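Amidohydrolase (Brucella melitensis biovar Abortus, PDB 4F0L) is a metal-dependent hydrolase of the amidohydrolase family, probably a deaminase related to formimidoylglutamate deiminases, with an iron ion bound in its TIM-barrel domain. Local coordinates at residues L276-T280 against G298-E304; F69-M73 against I93-A98; L211-P215 against V229-L233; P223-D227 against W263-Q268; T311-T315 against S346-H351. The contacts are given in a common frame with arbitrary orientation. Where two conformers were deposited one is given. Numbering follows the deposited sequence.

Contact 1 of 5, residues L276-T280 against G298-E304; sequences LIHAT and GLCPVTE
Neighbouring parallel strands of a TIM barrel bring their C-terminal ends, and the residues just beyond them, to the active site; segments 276-280 and 298-304 illustrate the principle. Backbone pairing comes first. Ile277 bridges Gly298 in parallel register (CA-CA 4.2 Å). Gly298 N donates to Leu276 O at 2.9 Å. His278 N donates to Gly298 O at 2.8 Å. A CB on Gly298 would collide with Ile277 CD1. The chain turns a corner at Ile277, and His278, with positive phi (phi/psi 74/-74), leads into a weak Ala279 N to Ile277 O bond (3.0 Å); Cys300 is the N-cap of a helix.

Polar bonds of the side chains come next. His278 (chi1 m) gives ND1 to Glu304 OE2 at 2.7 Å, a His-carboxylate hydrogen bond, and the same OE2 accepts Cys300 N at 2.9 Å. One water links His278 O (2.8 Å), Thr280 OG1 (2.7 Å) and Glu304 OE1 (2.9 Å).

Ile277 CG2 makes an apolar contact with Cys300 SG at 4.0 Å; Leu299 CD2 packs 3.6 Å from His278 O.

The His278 side chain lies about 4 Å from the iron (nearest atoms) and touches its ligand Asp329. Strand 238-242 flanks Leu276 and Ile277, and helix 336-351 covers Leu299 and Pro301.

Contact 2 of 5, residues F69-M73 against I93-A98; sequences FQYGM and IMYKFA
A loop packed on a helix by aromatic and sulfur side chains is seen where segment 69-73 meets 93-98. Residues 69-72 have helical phi/psi, with turns closed by Gly72 N to Phe69 O (3.1 Å) and Met73 N to Gln70 O (2.9 Å); 93-98 is regular helix. Nearest CA pairs are Gln70-Met94 (6.9 Å), Met73-Ile93 (7.1 Å) and Phe69-Ala98 (7.3 Å).

Phe69 (chi1 p, chi2 89°) sends CE1 to Ala98 CB at 3.9 Å and to Met94 SD at 4.0 Å. The sulfur lies at the ring edge, 5.1 Å from the centroid, in a Met-aromatic contact with Met94 in the t, m, m rotamer. Met73 (chi1 p, chi2 t, chi3 -105°) sets CB 3.8 Å from Ile93 CG2, SD 3.6 Å from Met94 CA and CE 3.8 Å from Met94 CB. Phe97 (chi1 m) receives Met73 CB over its face, a CH-pi contact with CB 4.1 Å from the centroid. Phe97 CZ is 3.3 Å from Gly72 O, and a CB on Gly72 would clash with the ring.

Helix 442-457 also packs on Phe97, while the Gln70 side chain lies about 4 Å (nearest atoms) from that of iron ligand His67. The two segments meet through van der Waals, CH-pi and Met-aromatic contacts, with no hydrogen bond between them.

Contact 3 of 5, residues L211-P215 against V229-L233; sequences LGVAP and VTQLL
Where the turn after a barrel helix packs back on the preceding strand, a few aliphatic side chains can make the contact; Val213 is central here. It has the most surface buried of any residue in the contact, followed by Leu233 and Val229. Segment 211-215 is extended, with a break in strand regularity at Gly212 (phi/psi -120/-160). Segment 229-233 leaves the end of helix 223-229 through a type I beta turn from Val229 to Leu232, closed by Leu232 N to Val229 O at 3.3 Å. The nearest CA atoms are those of Val213 and Thr230, 6.9 Å apart.

Val213 (chi1 m) points into the turn. Its CG2 lies 3.7 Å from Val229 O and 3.8 Å from Val229 CG1, while its CG1 reaches Leu233 CD1 at 4.4 Å. Leu233 (m, t) extends back to the start of the strand, where its CD1 meets Leu211 CG at 4.0 Å and Leu211 O at 3.7 Å. Val229 (chi1 t) touches with its CG1 both Val213 CG2 and, at 4.3 Å, Pro215 CD. Pro215 CG also meets Thr230 CG2 at 4.2 Å, while Thr230 OG1 hydrogen-bonds Leu226 O.

Strand 160-167 pairs with one edge of 211-215, and Val213 makes backbone hydrogen bonds to Pro237 and His239. The connection from strand 210-215 through helix 223-229 to the parallel strand 238-242 is the beta-alpha-beta unit repeated in TIM barrels.

Contact 4 of 5, residues P223-D227 against W263-Q268; sequences PDELD and WLLDHQ
Two outer helices of a barrel need not lie close along their length if side chains fill the gap between them. Helical segments 223-227 and 263-267 are 12.4 Å apart at their axes, crossing at -61°; the nearest CA pairs are Asp227-Gln268 (8.0 Å) and Pro223-His267 (8.2 Å). The main bump is Leu226 (t, p), which enters a hollow lined by Trp263, Leu264 and Gln268: its CD2 lies 4.1 Å from Trp263 CZ3, at the indole edge, and 4.0 Å from Leu264 CD1, and its CG is 3.8 Å from Gln268 NE2. Pro223 fills the neighbouring space, CG to Trp263 CZ2 at 3.8 Å. Gln268 (m, m), just past the helix end, folds across the gap and donates NE2 to OD1 of the solvent-exposed Asp227 at 2.7 Å. His267 ND1 hydrogen-bonds to Trp263 O at 2.9 Å.

Trp255 of helix 246-256 also touches Trp263 and Pro223, and strand 274-276 packs against Leu264 and Gln268.

Contact 5 of 5, residues T311-T315 against S346-H351; sequences TFNAT and SQRLYH
The contact between 311-315 and 346-351 is a water-bridged junction of a loop and a helix. Three waters bridge the two segments. One joins Thr311 OG1 (2.9 Å) to Ser346 O (2.8 Å), a second accepts a hydrogen bond from Phe312 N (3.0 Å) and donates to Ser346 OG (3.0 Å), and a third donates to Phe312 O (3.1 Å) and is hydrogen-bonded to His351 NE2 (2.7 Å). Ser346 OG also hydrogen-bonds Leu343 O within its own helix.

The loop runs through an inverse gamma turn centred on Asn313 (phi/psi -82/63), which is also the N-cap position of helix 314-319. The opposing segment belongs to helix 336-351, so in this amidohydrolase barrel the contact joins the start of one outer helix to the C-terminal part of another. The nearest CA atoms, of Thr311 and Ser346, are 6.3 Å apart.

Direct packing centres on Thr311 (chi1 m), with CG2 3.8 Å from Ser346 OG and CB 4.2 Å from Tyr350 CD2. Gln347 (m, m) lays its side chain along the loop, CD 3.6 Å from Ala314 CB. Thr315 OG1 lies 4.2 Å from His351 NE2. On the same helix, Arg348 forms a salt bridge with Glu78 of the second subunit.

How the contacts relate
The five contacts sample one barrel domain from its metal centre outward. Contact 1 is nearest the metal: the side chain of His278 is about 4 Å from the bound Fe (III) ion. The Gln70 side chain of contact 2 is about 6 Å from that ion, although the two contacts are not in touch and their centres lie 19 Å apart. Contact 5 continues from contact 1, its Phe312 CD1 lying 3.5 Å from Leu299 CD2. Contacts 3 and 4 interleave along the chain and meet where Pro215 CB packs 3.6 Å from Leu226 CD1. Contact 4 in turn reaches contact 1 through Leu264 CD2 and Leu276 CD2, 3.6 Å apart, so packing is continuous from 211-215 to 346-351.

Contact 1 of 5, residues L276-T280 against G298-E304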
# COMPACT_ATOMS: atom_id res chain seq x y z
N LEU B 276 -12.60 20.78 0.27
CA LEU B 276 -13.13 20.23 1.51
C LEU B 276 -12.35 18.99 1.75
O LEU B 276 -12.43 18.05 0.96
CB LEU B 276 -14.63 19.91 1.40
CG LEU B 276 -15.56 21.00 0.89
CD1 LEU B 276 -17.03 20.60 1.10
CD2 LEU B 276 -15.23 22.35 1.51
N ILE B 277 -11.58 18.99 2.82
CA ILE B 277 -10.66 17.90 3.13
C ILE B 277 -11.44 16.72 3.77
O ILE B 277 -12.25 16.90 4.68
CB ILE B 277 -9.52 18.37 4.06
CG1 ILE B 277 -8.87 19.65 3.50
CG2 ILE B 277 -8.45 17.26 4.20
CD1 ILE B 277 -8.21 19.45 2.14
N HIS B 278 -11.16 15.52 3.26
CA HIS B 278 -11.88 14.29 3.63
C HIS B 278 -13.26 14.19 3.05
O HIS B 278 -13.48 13.39 2.09
CB HIS B 278 -11.87 14.02 5.15
CG HIS B 278 -10.49 14.10 5.75
ND1 HIS B 278 -9.48 13.32 5.33
CD2 HIS B 278 -9.96 14.93 6.75
CE1 HIS B 278 -8.36 13.62 6.02
NE2 HIS B 278 -8.65 14.63 6.88
N ALA B 279 -14.21 14.96 3.58
CA ALA B 279 -15.60 14.89 3.13
C ALA B 279 -16.02 13.42 3.09
O ALA B 279 -16.72 13.00 2.18
CB ALA B 279 -15.76 15.51 1.75
N THR B 280 -15.61 12.66 4.12
CA THR B 280 -15.72 11.21 4.10
C THR B 280 -17.15 10.70 4.34
O THR B 280 -17.54 9.69 3.75
CB THR B 280 -14.80 10.59 5.15
OG1 THR B 280 -13.49 11.15 4.97
CG2 THR B 280 -14.78 9.03 5.06
N GLY B 298 -10.71 17.00 -1.10
CA GLY B 298 -9.32 16.82 -0.70
C GLY B 298 -9.18 15.47 -0.03
O GLY B 298 -9.29 15.37 1.19
N LEU B 299 -8.96 14.43 -0.83
CA LEU B 299 -8.94 13.07 -0.32
C LEU B 299 -7.55 12.71 0.22
O LEU B 299 -6.52 12.99 -0.41
CB LEU B 299 -9.35 12.09 -1.44
CG LEU B 299 -10.74 12.31 -2.06
CD1 LEU B 299 -11.07 11.18 -3.06
CD2 LEU B 299 -11.83 12.42 -0.97
N CYS B 300 -7.55 12.03 1.36
CA CYS B 300 -6.33 11.60 2.02
C CYS B 300 -6.43 10.12 2.34
O CYS B 300 -6.56 9.75 3.50
CB CYS B 300 -6.11 12.44 3.29
SG CYS B 300 -6.08 14.25 2.97
N PRO B 301 -6.37 9.25 1.30
CA PRO B 301 -6.79 7.87 1.51
C PRO B 301 -5.94 7.06 2.50
O PRO B 301 -6.50 6.31 3.32
CB PRO B 301 -6.74 7.26 0.10
CG PRO B 301 -6.82 8.40 -0.85
CD PRO B 301 -6.24 9.60 -0.15
N VAL B 302 -4.61 7.20 2.43
CA VAL B 302 -3.74 6.50 3.37
C VAL B 302 -3.94 6.95 4.79
O VAL B 302 -4.08 6.11 5.67
CB VAL B 302 -2.27 6.60 2.96
CG1 VAL B 302 -1.31 6.15 4.07
CG2 VAL B 302 -2.14 5.76 1.68
N THR B 303 -4.01 8.25 5.02
CA THR B 303 -4.26 8.76 6.38
C THR B 303 -5.63 8.35 6.87
O THR B 303 -5.79 7.94 8.01
CB THR B 303 -4.06 10.29 6.48
OG1 THR B 303 -2.69 10.61 6.22
CG2 THR B 303 -4.40 10.82 7.92
N GLU B 304 -6.64 8.42 6.01
CA GLU B 304 -8.00 8.04 6.39
C GLU B 304 -8.05 6.56 6.81
O GLU B 304 -8.77 6.18 7.74
CB GLU B 304 -8.98 8.35 5.23
CG GLU B 304 -9.33 9.84 5.10
CD GLU B 304 -9.70 10.29 3.70
OE1 GLU B 304 -10.14 9.46 2.89
OE2 GLU B 304 -9.56 11.49 3.40
O HOH W 1 -12.66 10.74 2.44

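Contact 2 of 5, residues F69-M73 against I93-A98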
# COMPACT_ATOMS: atom_id res chain seq x y z
N PHE B 69 4.76 18.81 10.22
CA PHE B 69 5.35 18.33 11.48
C PHE B 69 5.02 16.88 11.80
O PHE B 69 5.79 16.22 12.47
CB PHE B 69 5.00 19.25 12.67
CG PHE B 69 3.58 19.13 13.14
CD1 PHE B 69 3.24 18.22 14.12
CD2 PHE B 69 2.58 19.96 12.62
CE1 PHE B 69 1.92 18.12 14.56
CE2 PHE B 69 1.27 19.87 13.06
CZ PHE B 69 0.94 18.94 14.03
N GLN B 70 3.87 16.40 11.31
CA GLN B 70 3.43 15.05 11.59
C GLN B 70 4.32 14.02 10.91
O GLN B 70 4.33 12.85 11.33
CB GLN B 70 1.94 14.86 11.23
CG GLN B 70 1.03 15.70 12.14
CD GLN B 70 -0.44 15.59 11.81
OE1 GLN B 70 -0.85 14.74 11.06
NE2 GLN B 70 -1.26 16.42 12.45
N TYR B 71 5.06 14.42 9.88
CA TYR B 71 6.04 13.53 9.25
C TYR B 71 7.02 13.01 10.30
O TYR B 71 7.53 11.90 10.19
CB TYR B 71 6.82 14.27 8.19
CG TYR B 71 7.87 13.51 7.39
CD1 TYR B 71 7.52 12.56 6.43
CD2 TYR B 71 9.23 13.83 7.54
CE1 TYR B 71 8.49 11.89 5.69
CE2 TYR B 71 10.20 13.20 6.79
CZ TYR B 71 9.83 12.21 5.87
OH TYR B 71 10.82 11.60 5.13
N GLY B 72 7.33 13.84 11.29
CA GLY B 72 8.23 13.41 12.37
C GLY B 72 7.68 12.25 13.19
O GLY B 72 8.45 11.48 13.75
N MET B 73 6.37 12.09 13.25
CA MET B 73 5.77 11.03 14.05
C MET B 73 5.39 9.80 13.23
O MET B 73 4.87 8.83 13.78
CB MET B 73 4.54 11.54 14.83
CG MET B 73 3.25 11.61 14.03
SD MET B 73 1.94 12.55 14.86
CE MET B 73 0.90 11.18 15.40
N ILE B 93 0.91 11.17 20.85
CA ILE B 93 2.13 11.34 20.08
C ILE B 93 2.04 12.66 19.30
O ILE B 93 2.98 13.44 19.29
CB ILE B 93 2.43 10.15 19.16
CG1 ILE B 93 2.56 8.83 19.96
CG2 ILE B 93 3.70 10.41 18.36
CD1 ILE B 93 3.56 8.85 21.11
N MET B 94 0.88 12.94 18.70
CA MET B 94 0.74 14.14 17.89
C MET B 94 0.98 15.41 18.74
O MET B 94 1.72 16.30 18.32
CB MET B 94 -0.61 14.20 17.19
CG MET B 94 -0.67 15.29 16.12
SD MET B 94 -1.19 16.91 16.75
CE MET B 94 -2.97 16.65 16.64
N TYR B 95 0.37 15.46 19.93
CA TYR B 95 0.57 16.60 20.83
C TYR B 95 2.00 16.65 21.44
O TYR B 95 2.51 17.73 21.66
CB TYR B 95 -0.54 16.68 21.91
CG TYR B 95 -1.81 17.30 21.36
CD1 TYR B 95 -1.94 18.68 21.25
CD2 TYR B 95 -2.87 16.50 20.90
CE1 TYR B 95 -3.08 19.25 20.71
CE2 TYR B 95 -4.02 17.06 20.37
CZ TYR B 95 -4.12 18.43 20.27
OH TYR B 95 -5.27 18.98 19.73
N LYS B 96 2.66 15.51 21.67
CA LYS B 96 4.07 15.54 22.08
C LYS B 96 4.92 16.31 21.06
O LYS B 96 5.67 17.20 21.44
CB LYS B 96 4.64 14.15 22.29
CG LYS B 96 6.14 14.15 22.56
CD LYS B 96 6.63 12.83 23.14
CE LYS B 96 8.14 12.68 22.96
NZ LYS B 96 8.72 11.59 23.80
N PHE B 97 4.77 15.98 19.77
CA PHE B 97 5.46 16.72 18.70
C PHE B 97 4.97 18.18 18.59
O PHE B 97 5.79 19.09 18.55
CB PHE B 97 5.31 16.03 17.33
CG PHE B 97 6.28 14.90 17.11
CD1 PHE B 97 6.12 13.71 17.81
CD2 PHE B 97 7.36 15.04 16.24
CE1 PHE B 97 7.02 12.66 17.63
CE2 PHE B 97 8.26 14.00 16.06
CZ PHE B 97 8.08 12.81 16.76
N ALA B 98 3.66 18.36 18.50
CA ALA B 98 3.07 19.69 18.26
C ALA B 98 3.48 20.68 19.36
O ALA B 98 3.79 21.82 19.06
CB ALA B 98 1.53 19.60 18.14

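Contact 3 of 5, residues L211-P215 against V229-L233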
# COMPACT_ATOMS: atom_id res chain seq x y z
N LEU B 211 -1.00 31.80 -1.71
CA LEU B 211 -1.35 31.97 -0.28
C LEU B 211 -2.86 31.96 -0.16
O LEU B 211 -3.53 32.87 -0.70
CB LEU B 211 -0.78 33.27 0.30
CG LEU B 211 -1.09 33.63 1.77
CD1 LEU B 211 -0.51 32.58 2.70
CD2 LEU B 211 -0.57 35.03 2.13
N GLY B 212 -3.40 30.95 0.53
CA GLY B 212 -4.83 30.90 0.82
C GLY B 212 -5.07 30.89 2.33
O GLY B 212 -4.18 31.28 3.09
N VAL B 213 -6.24 30.45 2.75
CA VAL B 213 -6.59 30.34 4.17
C VAL B 213 -7.25 29.00 4.47
O VAL B 213 -7.84 28.37 3.57
CB VAL B 213 -7.53 31.48 4.64
CG1 VAL B 213 -6.92 32.86 4.32
CG2 VAL B 213 -8.90 31.31 4.00
N ALA B 214 -7.10 28.54 5.71
CA ALA B 214 -7.56 27.21 6.11
C ALA B 214 -8.29 27.32 7.46
O ALA B 214 -7.70 27.05 8.49
CB ALA B 214 -6.40 26.22 6.20
N PRO B 215 -9.59 27.68 7.43
CA PRO B 215 -10.36 27.43 8.64
C PRO B 215 -10.26 25.97 9.02
O PRO B 215 -10.47 25.08 8.18
CB PRO B 215 -11.80 27.81 8.23
CG PRO B 215 -11.80 27.90 6.74
CD PRO B 215 -10.40 28.25 6.34
N VAL B 229 -12.54 35.09 7.93
CA VAL B 229 -11.33 34.43 7.42
C VAL B 229 -11.41 34.21 5.93
O VAL B 229 -10.44 34.47 5.21
CB VAL B 229 -11.06 33.11 8.19
CG1 VAL B 229 -9.97 32.31 7.54
CG2 VAL B 229 -10.72 33.43 9.63
N THR B 230 -12.58 33.81 5.44
CA THR B 230 -12.74 33.47 4.03
C THR B 230 -12.98 34.70 3.13
O THR B 230 -13.13 34.58 1.91
CB THR B 230 -13.83 32.39 3.86
OG1 THR B 230 -15.07 32.86 4.38
CG2 THR B 230 -13.47 31.14 4.65
N GLN B 231 -12.98 35.89 3.73
CA GLN B 231 -13.07 37.14 3.00
C GLN B 231 -11.71 37.83 2.91
O GLN B 231 -11.57 38.80 2.16
CB GLN B 231 -14.13 38.08 3.66
N LEU B 232 -10.70 37.34 3.62
CA LEU B 232 -9.39 38.01 3.62
C LEU B 232 -8.74 38.07 2.26
O LEU B 232 -8.17 39.09 1.89
CB LEU B 232 -8.40 37.34 4.58
CG LEU B 232 -8.57 37.60 6.06
CD1 LEU B 232 -7.48 36.80 6.78
CD2 LEU B 232 -8.52 39.10 6.43
N LEU B 233 -8.78 36.96 1.53
CA LEU B 233 -8.14 36.81 0.25
C LEU B 233 -9.17 36.13 -0.66
O LEU B 233 -9.11 34.92 -0.89
CB LEU B 233 -6.86 35.96 0.38
CG LEU B 233 -5.72 36.57 1.22
CD1 LEU B 233 -4.66 35.51 1.60
CD2 LEU B 233 -5.10 37.81 0.56

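Contact 4 of 5, residues P223-D227 against W263-Q268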
# COMPACT_ATOMS: atom_id res chain seq x y z
N PRO B 223 -19.36 30.49 12.94
CA PRO B 223 -19.83 31.05 11.66
C PRO B 223 -19.32 32.47 11.35
O PRO B 223 -18.93 32.74 10.23
CB PRO B 223 -21.36 31.01 11.80
CG PRO B 223 -21.59 29.83 12.68
CD PRO B 223 -20.47 29.90 13.71
N ASP B 224 -19.30 33.36 12.34
CA ASP B 224 -18.79 34.72 12.13
C ASP B 224 -17.30 34.73 11.81
O ASP B 224 -16.84 35.48 10.94
CB ASP B 224 -19.04 35.59 13.39
CG ASP B 224 -20.52 35.87 13.62
OD1 ASP B 224 -21.34 35.56 12.74
OD2 ASP B 224 -20.87 36.46 14.67
N GLU B 225 -16.53 33.89 12.50
CA GLU B 225 -15.11 33.83 12.25
C GLU B 225 -14.86 33.27 10.85
O GLU B 225 -13.95 33.69 10.16
CB GLU B 225 -14.41 32.98 13.29
CG GLU B 225 -14.44 33.53 14.72
CD GLU B 225 -14.17 32.45 15.77
OE1 GLU B 225 -14.11 31.23 15.41
OE2 GLU B 225 -14.04 32.81 16.95
N LEU B 226 -15.68 32.30 10.45
CA LEU B 226 -15.56 31.70 9.14
C LEU B 226 -15.77 32.74 8.06
O LEU B 226 -15.02 32.78 7.06
CB LEU B 226 -16.56 30.55 9.01
CG LEU B 226 -16.54 29.70 7.77
CD1 LEU B 226 -15.18 29.03 7.65
CD2 LEU B 226 -17.66 28.67 7.82
N ASP B 227 -16.78 33.60 8.24
CA ASP B 227 -17.00 34.71 7.30
C ASP B 227 -15.77 35.62 7.17
O ASP B 227 -15.35 35.92 6.06
CB ASP B 227 -18.20 35.58 7.71
CG ASP B 227 -19.53 34.87 7.51
OD1 ASP B 227 -19.62 33.96 6.67
OD2 ASP B 227 -20.49 35.26 8.22
N TRP B 263 -24.23 21.84 6.01
CA TRP B 263 -24.22 23.10 6.74
C TRP B 263 -23.34 24.09 6.03
O TRP B 263 -23.74 25.25 5.78
CB TRP B 263 -23.76 22.85 8.15
CG TRP B 263 -23.88 24.08 8.96
CD1 TRP B 263 -24.92 24.43 9.83
CD2 TRP B 263 -22.96 25.21 8.98
NE1 TRP B 263 -24.69 25.66 10.37
CE2 TRP B 263 -23.54 26.19 9.89
CE3 TRP B 263 -21.77 25.50 8.35
CZ2 TRP B 263 -22.93 27.39 10.16
CZ3 TRP B 263 -21.16 26.72 8.62
CH2 TRP B 263 -21.73 27.64 9.49
N LEU B 264 -22.14 23.64 5.64
CA LEU B 264 -21.22 24.49 4.93
C LEU B 264 -21.82 25.01 3.60
O LEU B 264 -21.72 26.20 3.29
CB LEU B 264 -19.89 23.74 4.70
CG LEU B 264 -18.72 24.59 4.20
CD1 LEU B 264 -18.37 25.64 5.24
CD2 LEU B 264 -17.51 23.70 3.89
N LEU B 265 -22.43 24.13 2.82
CA LEU B 265 -23.00 24.54 1.52
C LEU B 265 -24.14 25.55 1.70
O LEU B 265 -24.34 26.43 0.87
CB LEU B 265 -23.48 23.34 0.72
CG LEU B 265 -22.39 22.34 0.31
CD1 LEU B 265 -23.00 21.18 -0.47
CD2 LEU B 265 -21.33 23.07 -0.51
N ASP B 266 -24.88 25.43 2.81
CA ASP B 266 -25.99 26.34 3.10
C ASP B 266 -25.54 27.70 3.64
O ASP B 266 -26.29 28.68 3.49
CB ASP B 266 -26.95 25.75 4.13
CG ASP B 266 -27.79 24.60 3.58
OD1 ASP B 266 -27.75 24.34 2.36
OD2 ASP B 266 -28.51 23.96 4.37
N HIS B 267 -24.37 27.78 4.26
CA HIS B 267 -23.94 29.03 4.91
C HIS B 267 -22.80 29.74 4.26
O HIS B 267 -22.44 30.84 4.67
CB HIS B 267 -23.58 28.76 6.37
CG HIS B 267 -24.77 28.44 7.22
ND1 HIS B 267 -25.26 27.20 7.33
CD2 HIS B 267 -25.58 29.26 7.99
CE1 HIS B 267 -26.32 27.21 8.15
NE2 HIS B 267 -26.53 28.48 8.54
N GLN B 268 -22.17 29.13 3.27
CA GLN B 268 -21.10 29.78 2.53
C GLN B 268 -21.37 29.60 1.05
O GLN B 268 -22.01 28.64 0.63
CB GLN B 268 -19.74 29.18 2.91
CG GLN B 268 -19.29 29.49 4.33
CD GLN B 268 -18.93 30.96 4.52
OE1 GLN B 268 -18.42 31.62 3.61
NE2 GLN B 268 -19.20 31.49 5.71

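Contact 5 of 5, residues T311-T315 against S346-H351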
# COMPACT_ATOMS: atom_id res chain seq x y z
N THR B 311 -14.88 5.50 4.32
CA THR B 311 -14.69 5.34 2.87
C THR B 311 -15.47 6.43 2.13
O THR B 311 -16.68 6.63 2.37
CB THR B 311 -15.19 3.96 2.44
OG1 THR B 311 -14.49 2.98 3.19
CG2 THR B 311 -14.94 3.74 0.95
N PHE B 312 -14.80 7.15 1.24
CA PHE B 312 -15.41 8.27 0.48
C PHE B 312 -16.45 7.77 -0.55
O PHE B 312 -16.29 6.68 -1.14
CB PHE B 312 -14.30 9.04 -0.26
CG PHE B 312 -14.75 10.27 -0.97
CD1 PHE B 312 -15.14 11.40 -0.27
CD2 PHE B 312 -14.74 10.31 -2.37
CE1 PHE B 312 -15.54 12.54 -0.95
CE2 PHE B 312 -15.14 11.46 -3.06
CZ PHE B 312 -15.56 12.57 -2.35
N ASN B 313 -17.45 8.62 -0.82
CA ASN B 313 -18.52 8.32 -1.79
C ASN B 313 -18.04 8.62 -3.20
O ASN B 313 -18.58 9.49 -3.89
CB ASN B 313 -19.77 9.16 -1.53
CG ASN B 313 -20.45 8.79 -0.25
OD1 ASN B 313 -20.14 7.77 0.33
ND2 ASN B 313 -21.39 9.63 0.20
N ALA B 314 -17.02 7.88 -3.62
CA ALA B 314 -16.22 8.22 -4.79
C ALA B 314 -16.98 8.11 -6.14
O ALA B 314 -16.86 9.01 -6.99
CB ALA B 314 -14.95 7.36 -4.81
N THR B 315 -17.76 7.05 -6.34
CA THR B 315 -18.47 6.89 -7.63
C THR B 315 -19.59 7.93 -7.78
O THR B 315 -19.68 8.59 -8.82
CB THR B 315 -19.02 5.46 -7.83
OG1 THR B 315 -19.92 5.15 -6.76
CG2 THR B 315 -17.88 4.47 -7.81
N SER B 346 -10.34 0.87 -1.42
CA SER B 346 -11.37 1.13 -0.43
C SER B 346 -12.71 0.95 -1.13
O SER B 346 -13.67 0.42 -0.54
CB SER B 346 -11.23 2.52 0.22
OG SER B 346 -11.48 3.59 -0.69
N GLN B 347 -12.77 1.37 -2.40
CA GLN B 347 -14.01 1.25 -3.15
C GLN B 347 -14.31 -0.20 -3.50
O GLN B 347 -15.48 -0.64 -3.37
CB GLN B 347 -14.02 2.15 -4.39
CG GLN B 347 -13.73 3.63 -4.08
CD GLN B 347 -14.67 4.22 -3.06
OE1 GLN B 347 -14.24 4.87 -2.08
NE2 GLN B 347 -15.95 4.02 -3.25
N ARG B 348 -13.28 -0.96 -3.89
CA ARG B 348 -13.48 -2.36 -4.28
C ARG B 348 -14.04 -3.19 -3.12
O ARG B 348 -14.93 -4.04 -3.32
CB ARG B 348 -12.17 -2.99 -4.78
CG ARG B 348 -11.68 -2.37 -6.07
CD ARG B 348 -10.64 -3.17 -6.83
NE ARG B 348 -10.20 -2.37 -7.97
CZ ARG B 348 -9.19 -2.66 -8.78
NH1 ARG B 348 -8.52 -3.80 -8.65
NH2 ARG B 348 -8.88 -1.82 -9.78
N LEU B 349 -13.52 -2.96 -1.91
CA LEU B 349 -13.99 -3.69 -0.74
C LEU B 349 -15.40 -3.26 -0.35
O LEU B 349 -16.22 -4.10 -0.03
CB LEU B 349 -13.00 -3.53 0.42
CG LEU B 349 -11.65 -4.26 0.23
CD1 LEU B 349 -10.57 -3.79 1.22
CD2 LEU B 349 -11.83 -5.77 0.32
N TYR B 350 -15.70 -1.97 -0.41
CA TYR B 350 -17.01 -1.46 -0.01
C TYR B 350 -18.10 -1.87 -1.01
O TYR B 350 -19.22 -2.15 -0.61
CB TYR B 350 -16.98 0.07 0.12
CG TYR B 350 -18.18 0.65 0.84
CD1 TYR B 350 -19.37 0.92 0.16
CD2 TYR B 350 -18.12 0.92 2.20
CE1 TYR B 350 -20.47 1.42 0.82
CE2 TYR B 350 -19.22 1.44 2.87
CZ TYR B 350 -20.39 1.68 2.17
OH TYR B 350 -21.47 2.19 2.84
N HIS B 351 -17.80 -1.88 -2.30
CA HIS B 351 -18.80 -2.20 -3.32
C HIS B 351 -18.68 -3.61 -3.87
O HIS B 351 -19.45 -3.98 -4.76
CB HIS B 351 -18.70 -1.17 -4.45
CG HIS B 351 -19.03 0.24 -4.03
ND1 HIS B 351 -20.19 0.56 -3.41
CD2 HIS B 351 -18.32 1.43 -4.17
CE1 HIS B 351 -20.21 1.89 -3.16
NE2 HIS B 351 -19.07 2.43 -3.64
O HOH W 2 -13.74 0.35 2.22
O HOH W 3 -12.01 6.30 0.37
O HOH W 4 -18.39 4.57 -2.07